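Local coordinates for protein MJ1225 (Methanocaldococcus jannaschii, PDB 3KH5), which is of unknown function but binds AMP and ADP through its CBS domains and is a putative archaeal homologue of the gamma subunit of AMP-activated protein kinase, at residues R4-T16 against L127-A139. Numbering follows the deposited sequence.
With ADP (adenosine-5'-diphosphate), chain B.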
ATOM      1  N   ARG A   4     -20.072  15.976   2.056  1.00 66.00           N
ATOM      2  CA  ARG A   4     -18.736  16.358   1.581  1.00 66.05           C
ATOM      3  C   ARG A   4     -17.621  15.531   2.207  1.00 65.85           C
ATOM      4  O   ARG A   4     -17.596  15.330   3.425  1.00 65.74           O
ATOM      5  CB  ARG A   4     -18.472  17.857   1.762  1.00 66.18           C
ATOM      6  CG  ARG A   4     -19.515  18.725   1.094  1.00 67.22           C
ATOM      7  CD  ARG A   4     -18.907  19.706   0.115  1.00 69.07           C
ATOM      8  NE  ARG A   4     -19.543  19.547  -1.191  1.00 70.68           N
ATOM      9  CZ  ARG A   4     -20.692  20.110  -1.558  1.00 71.64           C
ATOM     10  NH1 ARG A   4     -21.358  20.907  -0.726  1.00 72.02           N
ATOM     11  NH2 ARG A   4     -21.177  19.880  -2.771  1.00 71.99           N
ATOM     12  N   VAL A   5     -16.709  15.049   1.359  1.00 65.85           N
ATOM     13  CA  VAL A   5     -15.555  14.264   1.816  1.00 65.94           C
ATOM     14  C   VAL A   5     -14.728  15.039   2.828  1.00 66.35           C
ATOM     15  O   VAL A   5     -14.167  14.449   3.756  1.00 66.25           O
ATOM     16  CB  VAL A   5     -14.619  13.777   0.662  1.00 65.84           C
ATOM     17  CG1 VAL A   5     -15.280  12.691  -0.148  1.00 65.73           C
ATOM     18  CG2 VAL A   5     -14.147  14.932  -0.228  1.00 65.70           C
ATOM     19  N   MET A   6     -14.660  16.359   2.646  1.00 67.07           N
ATOM     20  CA  MET A   6     -13.963  17.237   3.580  1.00 67.94           C
ATOM     21  C   MET A   6     -14.473  17.087   5.013  1.00 68.71           C
ATOM     22  O   MET A   6     -13.723  17.323   5.965  1.00 68.76           O
ATOM     23  CB  MET A   6     -14.042  18.701   3.131  1.00 67.83           C
ATOM     24  CG  MET A   6     -12.990  19.097   2.099  1.00 67.78           C
ATOM     25  SD  MET A   6     -11.294  18.684   2.574  1.00 67.75           S
ATOM     26  CE  MET A   6     -11.001  19.879   3.932  1.00 67.79           C
ATOM     27  N   LYS A   7     -15.738  16.688   5.165  1.00 69.81           N
ATOM     28  CA  LYS A   7     -16.327  16.443   6.487  1.00 70.95           C
ATOM     29  C   LYS A   7     -15.694  15.259   7.226  1.00 71.68           C
ATOM     30  O   LYS A   7     -15.654  15.243   8.459  1.00 71.73           O
ATOM     31  CB  LYS A   7     -17.848  16.262   6.403  1.00 70.96           C
ATOM     32  CG  LYS A   7     -18.646  17.554   6.533  1.00 71.36           C
ATOM     33  CD  LYS A   7     -19.060  18.120   5.184  1.00 71.85           C
ATOM     34  CE  LYS A   7     -19.520  19.570   5.320  1.00 72.04           C
ATOM     35  NZ  LYS A   7     -20.356  19.996   4.136  1.00 72.10           N
ATOM     36  N   ILE A   8     -15.212  14.274   6.470  1.00 72.66           N
ATOM     37  CA  ILE A   8     -14.497  13.128   7.035  1.00 73.63           C
ATOM     38  C   ILE A   8     -13.008  13.390   7.048  1.00 74.27           C
ATOM     39  O   ILE A   8     -12.287  12.919   7.941  1.00 74.38           O
ATOM     40  CB  ILE A   8     -14.697  11.862   6.192  1.00 73.60           C
ATOM     41  CG1 ILE A   8     -16.178  11.486   6.113  1.00 73.61           C
ATOM     42  CG2 ILE A   8     -13.851  10.698   6.730  1.00 73.66           C
ATOM     43  CD1 ILE A   8     -16.501  10.700   4.855  1.00 73.59           C
ATOM     44  N   ALA A   9     -12.557  14.139   6.041  1.00 75.00           N
ATOM     45  CA  ALA A   9     -11.134  14.303   5.772  1.00 75.57           C
ATOM     46  C   ALA A   9     -10.347  14.556   7.043  1.00 75.82           C
ATOM     47  O   ALA A   9     -10.627  15.494   7.797  1.00 75.93           O
ATOM     48  CB  ALA A   9     -10.900  15.412   4.757  1.00 75.62           C
ATOM     49  N   GLN A  10      -9.367  13.686   7.265  1.00 75.89           N
ATOM     50  CA  GLN A  10      -8.507  13.733   8.431  1.00 75.74           C
ATOM     51  C   GLN A  10      -7.923  15.118   8.592  1.00 75.25           C
ATOM     52  O   GLN A  10      -7.159  15.607   7.751  1.00 75.34           O
ATOM     53  CB  GLN A  10      -7.410  12.698   8.274  1.00 75.91           C
ATOM     54  CG  GLN A  10      -7.327  12.213   6.845  1.00 76.12           C
ATOM     55  CD  GLN A  10      -5.967  11.707   6.467  1.00 76.40           C
ATOM     56  OE1 GLN A  10      -5.835  10.764   5.643  1.00 76.34           O
ATOM     57  NE2 GLN A  10      -4.931  12.328   7.039  1.00 76.44           N
ATOM     58  N   ASN A  11      -8.297  15.729   9.710  1.00 74.26           N
ATOM     59  CA  ASN A  11      -8.071  17.137   9.979  1.00 72.98           C
ATOM     60  C   ASN A  11      -6.608  17.437  10.238  1.00 71.47           C
ATOM     61  O   ASN A  11      -6.228  18.600  10.449  1.00 71.47           O
ATOM     62  CB  ASN A  11      -8.857  17.514  11.224  1.00 73.35           C
ATOM     63  CG  ASN A  11      -8.318  16.834  12.462  1.00 73.82           C
ATOM     64  OD1 ASN A  11      -8.861  15.828  12.918  1.00 74.20           O
ATOM     65  ND2 ASN A  11      -7.226  17.367  13.005  1.00 74.18           N
ATOM     66  N   LYS A  12      -5.801  16.378  10.265  1.00 69.15           N
ATOM     67  CA  LYS A  12      -4.374  16.518  10.467  1.00 66.61           C
ATOM     68  C   LYS A  12      -3.712  17.216   9.282  1.00 64.32           C
ATOM     69  O   LYS A  12      -4.310  17.370   8.210  1.00 64.20           O
ATOM     70  CB  LYS A  12      -3.726  15.143  10.699  1.00 66.94           C
ATOM     71  CG  LYS A  12      -2.208  15.174  10.490  1.00 67.22           C
ATOM     72  CD  LYS A  12      -1.449  13.954  10.931  1.00 67.69           C
ATOM     73  CE  LYS A  12       0.046  14.229  10.714  1.00 67.84           C
ATOM     74  NZ  LYS A  12       0.915  13.178  11.298  1.00 68.00           N
ATOM     75  N   LYS A  13      -2.478  17.655   9.503  1.00 61.08           N
ATOM     76  CA  LYS A  13      -1.591  18.080   8.433  1.00 57.76           C
ATOM     77  C   LYS A  13      -1.190  16.875   7.585  1.00 54.85           C
ATOM     78  O   LYS A  13      -0.932  15.786   8.105  1.00 54.51           O
ATOM     79  CB  LYS A  13      -0.347  18.778   9.002  1.00 58.20           C
ATOM     80  CG  LYS A  13       0.484  17.964  10.019  1.00 59.01           C
ATOM     81  CD  LYS A  13      -0.026  18.106  11.457  1.00 60.54           C
ATOM     82  CE  LYS A  13       0.296  19.475  12.044  1.00 61.28           C
ATOM     83  NZ  LYS A  13      -0.505  19.756  13.274  1.00 61.67           N
ATOM     84  N   ILE A  14      -1.144  17.066   6.275  1.00 51.10           N
ATOM     85  CA  ILE A  14      -0.752  15.972   5.408  1.00 47.40           C
ATOM     86  C   ILE A  14       0.760  15.965   5.272  1.00 45.06           C
ATOM     87  O   ILE A  14       1.373  16.986   4.955  1.00 44.66           O
ATOM     88  CB  ILE A  14      -1.467  16.029   4.039  1.00 47.45           C
ATOM     89  CG1 ILE A  14      -2.992  16.023   4.231  1.00 47.09           C
ATOM     90  CG2 ILE A  14      -1.026  14.874   3.132  1.00 47.21           C
ATOM     91  CD1 ILE A  14      -3.526  14.952   5.209  1.00 46.79           C
ATOM     92  N   VAL A  15       1.350  14.806   5.551  1.00 42.19           N
ATOM     93  CA  VAL A  15       2.786  14.595   5.390  1.00 39.76           C
ATOM     94  C   VAL A  15       3.121  14.497   3.898  1.00 38.27           C
ATOM     95  O   VAL A  15       2.569  13.660   3.180  1.00 38.00           O
ATOM     96  CB  VAL A  15       3.267  13.333   6.158  1.00 39.74           C
ATOM     97  CG1 VAL A  15       4.714  13.017   5.833  1.00 39.34           C
ATOM     98  CG2 VAL A  15       3.096  13.525   7.661  1.00 39.64           C
ATOM     99  N   THR A  16       4.018  15.368   3.443  1.00 36.56           N
ATOM    100  CA  THR A  16       4.379  15.444   2.031  1.00 35.10           C
ATOM    101  C   THR A  16       5.888  15.442   1.829  1.00 34.24           C
ATOM    102  O   THR A  16       6.658  15.626   2.778  1.00 34.04           O
ATOM    103  CB  THR A  16       3.821  16.729   1.372  1.00 35.14           C
ATOM    104  OG1 THR A  16       4.377  17.879   2.021  1.00 35.20           O
ATOM    105  CG2 THR A  16       2.306  16.786   1.463  1.00 34.61           C
ATOM    106  N   LEU A 127      -2.770  21.366  -2.341  1.00 44.46           N
ATOM    107  CA  LEU A 127      -3.164  20.320  -1.405  1.00 43.51           C
ATOM    108  C   LEU A 127      -3.977  20.893  -0.246  1.00 42.92           C
ATOM    109  O   LEU A 127      -3.541  21.830   0.426  1.00 42.81           O
ATOM    110  CB  LEU A 127      -1.941  19.566  -0.875  1.00 43.48           C
ATOM    111  CG  LEU A 127      -2.242  18.359   0.019  1.00 43.49           C
ATOM    112  CD1 LEU A 127      -2.845  17.213  -0.785  1.00 43.55           C
ATOM    113  CD2 LEU A 127      -0.987  17.903   0.731  1.00 43.47           C
ATOM    114  N   ILE A 128      -5.158  20.321  -0.030  1.00 42.19           N
ATOM    115  CA  ILE A 128      -6.046  20.720   1.059  1.00 41.55           C
ATOM    116  C   ILE A 128      -6.028  19.655   2.154  1.00 40.87           C
ATOM    117  O   ILE A 128      -5.800  19.960   3.328  1.00 40.91           O
ATOM    118  CB  ILE A 128      -7.498  20.972   0.539  1.00 41.61           C
ATOM    119  CG1 ILE A 128      -7.571  22.259  -0.306  1.00 41.84           C
ATOM    120  CG2 ILE A 128      -8.511  21.024   1.691  1.00 41.66           C
ATOM    121  CD1 ILE A 128      -6.842  23.480   0.300  1.00 42.19           C
ATOM    122  N   SER A 129      -6.261  18.408   1.748  1.00 39.92           N
ATOM    123  CA  SER A 129      -6.278  17.266   2.653  1.00 39.09           C
ATOM    124  C   SER A 129      -6.014  15.981   1.869  1.00 38.51           C
ATOM    125  O   SER A 129      -5.416  16.014   0.791  1.00 38.30           O
ATOM    126  CB  SER A 129      -7.628  17.185   3.377  1.00 39.10           C
ATOM    127  OG  SER A 129      -7.560  16.281   4.469  1.00 39.31           O
ATOM    128  N   LEU A 130      -6.468  14.857   2.421  1.00 37.96           N
ATOM    129  CA  LEU A 130      -6.359  13.546   1.792  1.00 37.57           C
ATOM    130  C   LEU A 130      -7.402  12.626   2.414  1.00 37.22           C
ATOM    131  O   LEU A 130      -7.644  12.675   3.621  1.00 37.39           O
ATOM    132  CB  LEU A 130      -4.962  12.953   1.993  1.00 37.57           C
ATOM    133  CG  LEU A 130      -4.688  11.586   1.352  1.00 37.62           C
ATOM    134  CD1 LEU A 130      -3.736  11.729   0.173  1.00 37.74           C
ATOM    135  CD2 LEU A 130      -4.083  10.662   2.390  1.00 37.92           C
ATOM    136  N   ILE A 131      -8.018  11.797   1.577  1.00 36.60           N
ATOM    137  CA  ILE A 131      -8.982  10.793   2.025  1.00 35.90           C
ATOM    138  C   ILE A 131      -8.544   9.410   1.534  1.00 35.36           C
ATOM    139  O   ILE A 131      -8.047   9.271   0.417  1.00 35.20           O
ATOM    140  CB  ILE A 131     -10.425  11.124   1.536  1.00 35.98           C
ATOM    141  CG1 ILE A 131     -11.469  10.178   2.143  1.00 36.23           C
ATOM    142  CG2 ILE A 131     -10.524  11.121   0.016  1.00 35.73           C
ATOM    143  CD1 ILE A 131     -12.156  10.730   3.372  1.00 37.00           C
ATOM    144  N   THR A 132      -8.720   8.398   2.380  1.00 34.74           N
ATOM    145  CA  THR A 132      -8.381   7.027   2.016  1.00 34.19           C
ATOM    146  C   THR A 132      -9.613   6.167   2.232  1.00 33.88           C
ATOM    147  O   THR A 132     -10.600   6.627   2.816  1.00 33.85           O
ATOM    148  CB  THR A 132      -7.236   6.470   2.885  1.00 34.14           C
ATOM    149  OG1 THR A 132      -7.701   6.286   4.229  1.00 34.00           O
ATOM    150  CG2 THR A 132      -6.032   7.411   2.887  1.00 34.02           C
ATOM    151  N   GLU A 133      -9.554   4.921   1.767  1.00 33.38           N
ATOM    152  CA  GLU A 133     -10.651   3.965   1.943  1.00 32.93           C
ATOM    153  C   GLU A 133     -10.990   3.707   3.419  1.00 32.86           C
ATOM    154  O   GLU A 133     -12.167   3.615   3.779  1.00 32.54           O
ATOM    155  CB  GLU A 133     -10.332   2.651   1.229  1.00 32.94           C
ATOM    156  CG  GLU A 133     -10.283   2.765  -0.289  1.00 32.76           C
ATOM    157  CD  GLU A 133      -9.746   1.511  -0.950  1.00 32.83           C
ATOM    158  OE1 GLU A 133     -10.346   1.065  -1.951  1.00 33.36           O
ATOM    159  OE2 GLU A 133      -8.728   0.970  -0.467  1.00 33.08           O
ATOM    160  N   ARG A 134      -9.956   3.608   4.260  1.00 32.76           N
ATOM    161  CA  ARG A 134     -10.116   3.426   5.710  1.00 33.07           C
ATOM    162  C   ARG A 134     -10.912   4.574   6.337  1.00 32.90           C
ATOM    163  O   ARG A 134     -11.788   4.337   7.170  1.00 32.73           O
ATOM    164  CB  ARG A 134      -8.744   3.287   6.397  1.00 33.16           C
ATOM    165  CG  ARG A 134      -8.791   2.764   7.848  1.00 34.95           C
ATOM    166  CD  ARG A 134      -7.487   2.070   8.294  1.00 37.49           C
ATOM    167  NE  ARG A 134      -6.969   1.153   7.275  1.00 39.36           N
ATOM    168  CZ  ARG A 134      -5.709   1.112   6.842  1.00 40.11           C
ATOM    169  NH1 ARG A 134      -4.784   1.917   7.369  1.00 40.53           N
ATOM    170  NH2 ARG A 134      -5.366   0.241   5.895  1.00 40.32           N
ATOM    171  N   ASP A 135     -10.596   5.807   5.934  1.00 33.12           N
ATOM    172  CA  ASP A 135     -11.288   7.006   6.428  1.00 33.61           C
ATOM    173  C   ASP A 135     -12.792   6.891   6.191  1.00 33.63           C
ATOM    174  O   ASP A 135     -13.599   7.249   7.054  1.00 33.70           O
ATOM    175  CB  ASP A 135     -10.790   8.265   5.708  1.00 33.72           C
ATOM    176  CG  ASP A 135      -9.383   8.679   6.110  1.00 34.56           C
ATOM    177  OD1 ASP A 135      -8.923   8.329   7.219  1.00 35.76           O
ATOM    178  OD2 ASP A 135      -8.737   9.386   5.304  1.00 35.17           O
ATOM    179  N   VAL A 136     -13.151   6.398   5.006  1.00 33.66           N
ATOM    180  CA  VAL A 136     -14.549   6.242   4.599  1.00 33.59           C
ATOM    181  C   VAL A 136     -15.236   5.093   5.341  1.00 33.91           C
ATOM    182  O   VAL A 136     -16.353   5.254   5.838  1.00 33.72           O
ATOM    183  CB  VAL A 136     -14.686   6.056   3.062  1.00 33.57           C
ATOM    184  CG1 VAL A 136     -16.142   5.856   2.660  1.00 33.49           C
ATOM    185  CG2 VAL A 136     -14.105   7.255   2.323  1.00 33.01           C
ATOM    186  N   ILE A 137     -14.574   3.942   5.412  1.00 34.34           N
ATOM    187  CA  ILE A 137     -15.126   2.800   6.133  1.00 35.12           C
ATOM    188  C   ILE A 137     -15.354   3.158   7.603  1.00 36.15           C
ATOM    189  O   ILE A 137     -16.383   2.795   8.185  1.00 36.20           O
ATOM    190  CB  ILE A 137     -14.210   1.559   6.021  1.00 34.94           C
ATOM    191  CG1 ILE A 137     -14.170   1.056   4.572  1.00 34.75           C
ATOM    192  CG2 ILE A 137     -14.698   0.442   6.954  1.00 34.23           C
ATOM    193  CD1 ILE A 137     -13.147  -0.036   4.316  1.00 34.68           C
ATOM    194  N   ARG A 138     -14.389   3.871   8.189  1.00 37.44           N
ATOM    195  CA  ARG A 138     -14.481   4.349   9.569  1.00 38.97           C
ATOM    196  C   ARG A 138     -15.694   5.259   9.743  1.00 39.54           C
ATOM    197  O   ARG A 138     -16.418   5.149  10.735  1.00 39.71           O
ATOM    198  CB  ARG A 138     -13.192   5.076   9.984  1.00 39.15           C
ATOM    199  CG  ARG A 138     -13.097   5.412  11.474  1.00 40.92           C
ATOM    200  CD  ARG A 138     -11.747   6.026  11.847  1.00 43.85           C
ATOM    201  NE  ARG A 138     -10.679   5.027  11.931  1.00 46.08           N
ATOM    202  CZ  ARG A 138      -9.657   4.931  11.085  1.00 47.27           C
ATOM    203  NH1 ARG A 138      -9.535   5.782  10.072  1.00 47.86           N
ATOM    204  NH2 ARG A 138      -8.745   3.982  11.256  1.00 47.76           N
ATOM    205  N   ALA A 139     -15.917   6.144   8.773  1.00 40.26           N
ATOM    206  CA  ALA A 139     -17.047   7.066   8.825  1.00 40.91           C
ATOM    207  C   ALA A 139     -18.394   6.364   8.657  1.00 41.38           C
ATOM    208  O   ALA A 139     -19.393   6.807   9.225  1.00 41.51           O
ATOM    209  CB  ALA A 139     -16.884   8.168   7.782  1.00 40.79           C
TER
HETATM  210  PB  ADP B 281      -1.856   4.307   3.115  1.00 83.89           P
HETATM  211  O1B ADP B 281      -0.904   4.856   4.108  1.00 84.21           O
HETATM  212  O2B ADP B 281      -1.804   2.685   3.069  1.00 84.09           O
HETATM  213  O3B ADP B 281      -1.520   4.749   1.614  1.00 84.15           O
HETATM  214  PA  ADP B 281      -4.211   3.881   4.510  1.00 80.80           P
HETATM  215  O1A ADP B 281      -3.428   3.057   5.485  1.00 81.06           O
HETATM  216  O2A ADP B 281      -5.642   4.545   4.967  1.00 80.96           O
HETATM  217  O3A ADP B 281      -3.384   4.734   3.384  1.00 82.53           O
HETATM  218  O5' ADP B 281      -3.693   5.198   5.360  1.00 78.64           O
HETATM  219  C5' ADP B 281      -3.236   5.199   6.751  1.00 74.75           C
HETATM  220  C4' ADP B 281      -3.988   6.246   7.630  1.00 71.65           C
HETATM  221  O4' ADP B 281      -3.252   7.493   7.838  1.00 69.44           O
HETATM  222  C3' ADP B 281      -5.306   6.605   6.940  1.00 70.50           C
HETATM  223  O3' ADP B 281      -6.394   6.552   7.886  1.00 70.79           O
HETATM  224  C2' ADP B 281      -5.121   8.017   6.393  1.00 68.86           C
HETATM  225  O2' ADP B 281      -6.233   8.795   6.841  1.00 68.90           O
HETATM  226  C1' ADP B 281      -3.821   8.562   7.013  1.00 66.97           C
HETATM  227  N9  ADP B 281      -2.740   9.024   6.051  1.00 63.11           N
HETATM  228  C8  ADP B 281      -2.283   8.358   4.985  1.00 61.60           C
HETATM  229  N7  ADP B 281      -1.323   9.069   4.387  1.00 60.07           N
HETATM  230  C5  ADP B 281      -1.156  10.195   5.076  1.00 59.32           C
HETATM  231  C6  ADP B 281      -0.318  11.303   4.939  1.00 58.01           C
HETATM  232  N6  ADP B 281       0.557  11.375   3.938  1.00 56.86           N
HETATM  233  N1  ADP B 281      -0.407  12.304   5.837  1.00 57.88           N
HETATM  234  C2  ADP B 281      -1.279  12.246   6.838  1.00 58.58           C
HETATM  235  N3  ADP B 281      -2.088  11.204   6.993  1.00 59.51           N
HETATM  236  C4  ADP B 281      -2.056  10.168   6.132  1.00 60.67           C
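The flat ends of Gln10 and Asp135 meet beside the ribose of ADP with amide and carboxylate planes 78° apart. Gln10 OE1 and Asp135 OD2, 3.2 Å from each other, are two acceptors that do not bond one another, and ADP O2' lies close to both. OE1 accepts from ADP O2', although the modelled separation is too short for its details to be trusted, and Asp135 OD1 takes ADP O3' at 3.2 Å. At the edge of the Arg138 guanidinium, in its plane, sits Asp135 OD1 as a long ion pair, while one face of the Arg134 guanidinium carries ADP O2A toward its rim. The carboxylate also accepts from Thr132 N, which meets Asp135 OD2 at 3.1 Å from above the carboxylate plane, 41° out of it. With the weak return bond from Asp135 N to Thr132 OG1, this makes a capping box, and the same OG1 gives its proton to ADP O2A at 2.8 Å. With an alanine in place of Asp135, the ribose O3' and the amide of Thr132 would probably each lose an acceptor, and the helix start its box.

The apolar backing comes from two groups. Ile8, with CG2 anti to its backbone N and CG1 beside it (chi1 -60°), sets CG2 against Ile131 CD1 at 3.8 Å and turns CG1 to Ala139 CB. Met6, bent along its chain, crosses Ile128 at about a right angle, Met6 CE 3.5 Å from Ile128 CG2. At the adenine, Ile14 crosses Leu127 and Leu130 at about a right angle, and Val15 pairs its backbone with the base, Val15 N to ADP N1 at 3.1 Å and Val15 O from N6. The loop 4-16 of the first CBS motif thus meets the strand and helix of the second, and between them they form an ADP site of the kind characteristic of paired CBS domains.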